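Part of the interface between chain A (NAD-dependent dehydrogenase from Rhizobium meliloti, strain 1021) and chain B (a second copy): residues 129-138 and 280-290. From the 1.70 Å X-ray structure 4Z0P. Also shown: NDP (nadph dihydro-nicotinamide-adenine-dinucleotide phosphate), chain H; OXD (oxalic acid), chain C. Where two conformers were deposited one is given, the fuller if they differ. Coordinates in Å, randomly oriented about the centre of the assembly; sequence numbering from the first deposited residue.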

# COMPACT_ATOMS: atom_id res chain seq x y z
N GLU A 129 5.68 -17.36 -15.38
CA GLU A 129 4.49 -17.31 -16.19
C GLU A 129 3.94 -15.90 -16.20
O GLU A 129 3.65 -15.36 -15.16
N TRP A 130 3.86 -15.30 -17.40
CA TRP A 130 3.25 -13.98 -17.57
C TRP A 130 1.76 -14.19 -17.79
O TRP A 130 1.35 -14.75 -18.81
N ARG A 131 0.95 -13.70 -16.86
CA ARG A 131 -0.49 -13.79 -17.00
C ARG A 131 -1.17 -12.67 -16.28
O ARG A 131 -1.14 -12.59 -15.07
N ASP A 132 -1.92 -11.87 -17.04
CA ASP A 132 -2.74 -10.79 -16.48
C ASP A 132 -4.01 -11.36 -15.89
O ASP A 132 -4.64 -12.20 -16.53
N LEU A 133 -4.39 -10.92 -14.70
CA LEU A 133 -5.61 -11.37 -14.05
C LEU A 133 -6.64 -10.26 -14.06
O LEU A 133 -6.31 -9.08 -13.96
N SER A 134 -7.90 -10.65 -14.13
CA SER A 134 -8.97 -9.67 -14.00
C SER A 134 -8.85 -9.01 -12.63
O SER A 134 -8.60 -9.68 -11.62
N GLN A 135 -9.03 -7.69 -12.59
CA GLN A 135 -8.64 -6.91 -11.41
C GLN A 135 -9.67 -5.87 -10.99
O GLN A 135 -9.95 -4.92 -11.73
N PRO A 136 -10.24 -6.03 -9.80
CA PRO A 136 -11.11 -4.97 -9.27
C PRO A 136 -10.33 -3.74 -8.85
O PRO A 136 -9.12 -3.81 -8.61
N GLU A 137 -11.01 -2.61 -8.78
CA GLU A 137 -10.41 -1.42 -8.21
C GLU A 137 -10.78 -1.38 -6.73
O GLU A 137 -11.68 -2.11 -6.26
N ALA A 138 -10.10 -0.53 -5.97
CA ALA A 138 -10.36 -0.43 -4.53
C ALA A 138 -11.82 -0.17 -4.19
O ALA A 138 -12.36 -0.74 -3.23
N VAL B 280 7.84 -8.58 -9.87
CA VAL B 280 7.42 -8.56 -11.28
C VAL B 280 5.89 -8.66 -11.36
O VAL B 280 5.30 -9.58 -10.79
N THR B 281 5.29 -7.75 -12.11
CA THR B 281 3.89 -7.85 -12.49
C THR B 281 3.77 -7.73 -14.00
O THR B 281 4.59 -7.06 -14.64
N PRO B 282 2.76 -8.41 -14.58
CA PRO B 282 2.72 -8.55 -16.05
C PRO B 282 1.98 -7.41 -16.76
O PRO B 282 0.95 -7.63 -17.42
N HIS B 283 2.50 -6.20 -16.61
CA HIS B 283 1.92 -5.01 -17.22
C HIS B 283 0.44 -4.86 -16.85
O HIS B 283 -0.46 -4.79 -17.70
N VAL B 284 0.22 -4.83 -15.54
CA VAL B 284 -1.09 -4.72 -14.92
C VAL B 284 -1.19 -3.57 -13.90
O VAL B 284 -2.10 -3.53 -13.05
N ALA B 285 -0.27 -2.59 -13.94
CA ALA B 285 -0.28 -1.57 -12.90
C ALA B 285 -1.61 -0.80 -12.93
O ALA B 285 -2.19 -0.52 -11.88
N ALA B 286 -2.11 -0.49 -14.13
CA ALA B 286 -3.43 0.13 -14.24
C ALA B 286 -4.16 -0.44 -15.42
O ALA B 286 -3.90 -0.06 -16.58
N SER B 287 -5.04 -1.41 -15.15
CA SER B 287 -5.85 -2.05 -16.20
C SER B 287 -6.89 -1.06 -16.71
O SER B 287 -7.38 -0.23 -15.95
N SER B 288 -7.25 -1.16 -17.98
CA SER B 288 -8.33 -0.34 -18.53
C SER B 288 -9.69 -1.00 -18.20
O SER B 288 -9.95 -2.14 -18.59
N ASP B 289 -10.53 -0.27 -17.48
CA ASP B 289 -11.91 -0.65 -17.20
C ASP B 289 -12.65 -0.44 -18.51
O ASP B 289 -12.80 0.69 -18.97
N VAL B 290 -13.09 -1.54 -19.13
CA VAL B 290 -13.61 -1.46 -20.50
C VAL B 290 -14.93 -0.70 -20.51
O VAL B 290 -15.19 0.08 -21.43

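The apolar heart of this contact is Trp A130 laid against Pro B282. The CA-CB bond of Trp A130 points sideways, but a t rotamer at chi1 with chi2 of -81° brings the indole to chain B. Pro B282 covers one face of the indole: its CB sits 3.6 Å from the centroid of the five-membered ring, 17° off the normal, a CH-pi contact, and lies 3.5 Å from CD2 of Trp A130. The six-membered ring extends toward His B283, where CZ2 of Trp A130 comes within 3.8 Å of CB of His B283. The proline ring also meets the next residue of chain A, with Arg A131 O 3.4 Å from Pro B282 CG; the Arg A131 side chain itself, all t through chi3, starts away from chain B.

Asp A132, in the m rotamer, supplies the closest polar approach. Its OD1 lies just 2.4 Å from Pro B282 O and 3.3 Å from CG1 of Val B284, an m rotamer whose CB points toward chain A.

Three waters bridge the two stretches. One water donates to His B283 O (3.1 Å) and weakly to Asp A132 OD2 (3.4 Å). A second donates to Leu A133 O (2.8 Å) and lies 2.5 Å from OG of Ser B287 (m), whose CA-to-CB bond points toward chain A. The carboxylates of Glu A137 (p) and Asp B289 (t) approach to 4.5 Å between OE2 and OD2; a third water eases this like-charge pairing, donating to Asp B289 OD2 (2.7 Å) and weakly to Glu A137 OE2 (2.8 Å).

The end of the His B283 side chain (t) instead leads away from chain A to the bound groups, where NE2 donates to oxalic acid O6 at 2.7 Å. Nearby, Ala B286 N donates to O7N of NADPH at 3.2 Å.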

# COMPACT_ATOMS: atom_id res chain seq x y z
CB GLU A 129 3.44 -18.29 -15.65
CG GLU A 129 2.16 -18.30 -16.46
CD GLU A 129 1.16 -19.32 -15.98
OE1 GLU A 129 1.51 -20.17 -15.11
OE2 GLU A 129 0.02 -19.25 -16.49
CB TRP A 130 3.86 -13.34 -18.81
CG TRP A 130 3.36 -11.97 -19.21
CD1 TRP A 130 2.21 -11.67 -19.91
CD2 TRP A 130 4.03 -10.74 -18.97
NE1 TRP A 130 2.14 -10.32 -20.13
CE2 TRP A 130 3.25 -9.72 -19.58
CE3 TRP A 130 5.22 -10.39 -18.31
CZ2 TRP A 130 3.63 -8.38 -19.54
CZ3 TRP A 130 5.60 -9.04 -18.28
CH2 TRP A 130 4.81 -8.06 -18.89
CB ARG A 131 -0.99 -15.14 -16.43
CG ARG A 131 -2.45 -15.39 -16.62
CD ARG A 131 -2.87 -16.74 -16.02
NE ARG A 131 -4.32 -16.79 -15.86
CZ ARG A 131 -4.98 -17.50 -14.94
NH1 ARG A 131 -6.31 -17.45 -14.91
NH2 ARG A 131 -4.33 -18.24 -14.03
CB ASP A 132 -3.10 -9.78 -17.56
CG ASP A 132 -1.88 -9.08 -18.13
OD1 ASP A 132 -0.80 -9.29 -17.57
OD2 ASP A 132 -2.00 -8.33 -19.13
CB LEU A 133 -5.33 -11.74 -12.59
CG LEU A 133 -4.21 -12.78 -12.43
CD1 LEU A 133 -3.90 -12.95 -10.94
CD2 LEU A 133 -4.59 -14.09 -13.08
CB SER A 134 -10.35 -10.31 -14.19
OG SER A 134 -10.62 -10.46 -15.57
CB GLN A 135 -7.31 -6.23 -11.74
CG GLN A 135 -6.75 -5.35 -10.62
CD GLN A 135 -6.44 -6.17 -9.39
OE1 GLN A 135 -5.57 -7.04 -9.43
NE2 GLN A 135 -7.16 -5.93 -8.31
CB PRO A 136 -11.74 -5.62 -8.04
CG PRO A 136 -10.77 -6.66 -7.63
CD PRO A 136 -10.19 -7.20 -8.90
CB GLU A 137 -10.87 -0.14 -8.93
CG GLU A 137 -12.34 0.19 -8.81
CD GLU A 137 -12.73 1.53 -9.41
OE1 GLU A 137 -12.18 2.56 -8.98
OE2 GLU A 137 -13.61 1.54 -10.28
CB ALA A 138 -9.48 0.62 -3.90
CB VAL B 280 8.02 -9.77 -12.06
CG1 VAL B 280 7.43 -9.91 -13.46
CG2 VAL B 280 9.53 -9.66 -12.11
CB THR B 281 2.99 -6.83 -11.74
OG1 THR B 281 3.54 -5.50 -11.81
CG2 THR B 281 2.77 -7.26 -10.29
CB PRO B 282 2.04 -9.89 -16.23
CG PRO B 282 1.08 -9.95 -15.06
CD PRO B 282 1.89 -9.41 -13.92
CB HIS B 283 2.16 -5.00 -18.71
CG HIS B 283 1.97 -3.66 -19.35
ND1 HIS B 283 2.66 -3.29 -20.48
CD2 HIS B 283 1.18 -2.61 -19.03
CE1 HIS B 283 2.30 -2.07 -20.84
NE2 HIS B 283 1.41 -1.64 -19.97
CB VAL B 284 -1.51 -6.06 -14.25
CG1 VAL B 284 -1.84 -7.10 -15.30
CG2 VAL B 284 -0.45 -6.58 -13.27
CB ALA B 285 0.90 -0.62 -13.03
CB ALA B 286 -3.30 1.64 -14.35
CB SER B 287 -6.56 -3.29 -15.63
OG SER B 287 -5.58 -4.29 -15.36
CB SER B 288 -8.18 -0.18 -20.05
OG SER B 288 -7.09 0.66 -20.38
CB ASP B 289 -12.44 0.27 -16.09
CG ASP B 289 -13.88 0.04 -15.73
OD1 ASP B 289 -14.71 -0.29 -16.61
OD2 ASP B 289 -14.22 0.23 -14.54
CB VAL B 290 -13.75 -2.84 -21.18
CG1 VAL B 290 -14.12 -2.66 -22.65
CG2 VAL B 290 -12.43 -3.59 -21.09
PA NDP H . 0.78 12.32 -19.27
O1A NDP H . 0.93 12.72 -20.73
O2A NDP H . -0.35 12.93 -18.51
O5B NDP H . 2.14 12.68 -18.57
C5B NDP H . 3.42 12.45 -19.13
C4B NDP H . 4.44 13.15 -18.28
O4B NDP H . 5.72 12.76 -18.76
C3B NDP H . 4.39 14.68 -18.38
O3B NDP H . 4.70 15.20 -17.09
C2B NDP H . 5.49 15.00 -19.36
O2B NDP H . 6.08 16.27 -19.21
C1B NDP H . 6.48 13.93 -18.99
N9A NDP H . 7.45 13.75 -20.08
C8A NDP H . 7.28 13.26 -21.33
N7A NDP H . 8.38 13.23 -22.05
C5A NDP H . 9.33 13.75 -21.21
C6A NDP H . 10.70 14.02 -21.37
N6A NDP H . 11.37 13.75 -22.52
N1A NDP H . 11.38 14.56 -20.32
C2A NDP H . 10.72 14.82 -19.19
N3A NDP H . 9.42 14.62 -18.93
C4A NDP H . 8.78 14.07 -19.99
O3 NDP H . 0.72 10.70 -19.31
PN NDP H . 0.01 9.83 -18.14
O1N NDP H . 0.46 10.30 -16.80
O2N NDP H . -1.44 9.70 -18.41
O5D NDP H . 0.63 8.41 -18.52
C5D NDP H . 2.03 8.22 -18.43
C4D NDP H . 2.44 6.90 -19.05
O4D NDP H . 2.11 5.81 -18.18
C3D NDP H . 1.74 6.50 -20.35
O3D NDP H . 2.33 7.19 -21.47
C2D NDP H . 1.91 5.00 -20.44
O2D NDP H . 3.11 4.67 -21.16
C1D NDP H . 2.09 4.62 -18.95
N1N NDP H . 1.03 3.75 -18.45
C2N NDP H . 1.32 2.46 -18.01
C3N NDP H . 0.35 1.63 -17.53
C7N NDP H . 0.64 0.30 -16.90
O7N NDP H . -0.31 -0.49 -16.75
N7N NDP H . 1.87 -0.01 -16.56
C4N NDP H . -1.06 2.09 -17.53
C5N NDP H . -1.28 3.47 -18.03
C6N NDP H . -0.28 4.24 -18.44
P2B NDP H . 5.30 17.61 -19.66
O1X NDP H . 4.22 17.77 -18.62
O2X NDP H . 6.40 18.65 -19.56
O3X NDP H . 4.79 17.38 -21.04
C1 OXD C . -1.79 1.98 -20.91
C2 OXD C . -1.22 0.68 -20.59
O3 OXD C . -2.93 2.29 -20.49
O4 OXD C . -1.97 -0.30 -20.44
O5 OXD C . -1.10 2.76 -21.60
O6 OXD C . 0.01 0.56 -20.50
O HOH W 1 -0.82 -5.56 -20.63
O HOH W 2 -6.19 -6.74 -15.44
O HOH W 3 -12.36 0.45 -12.56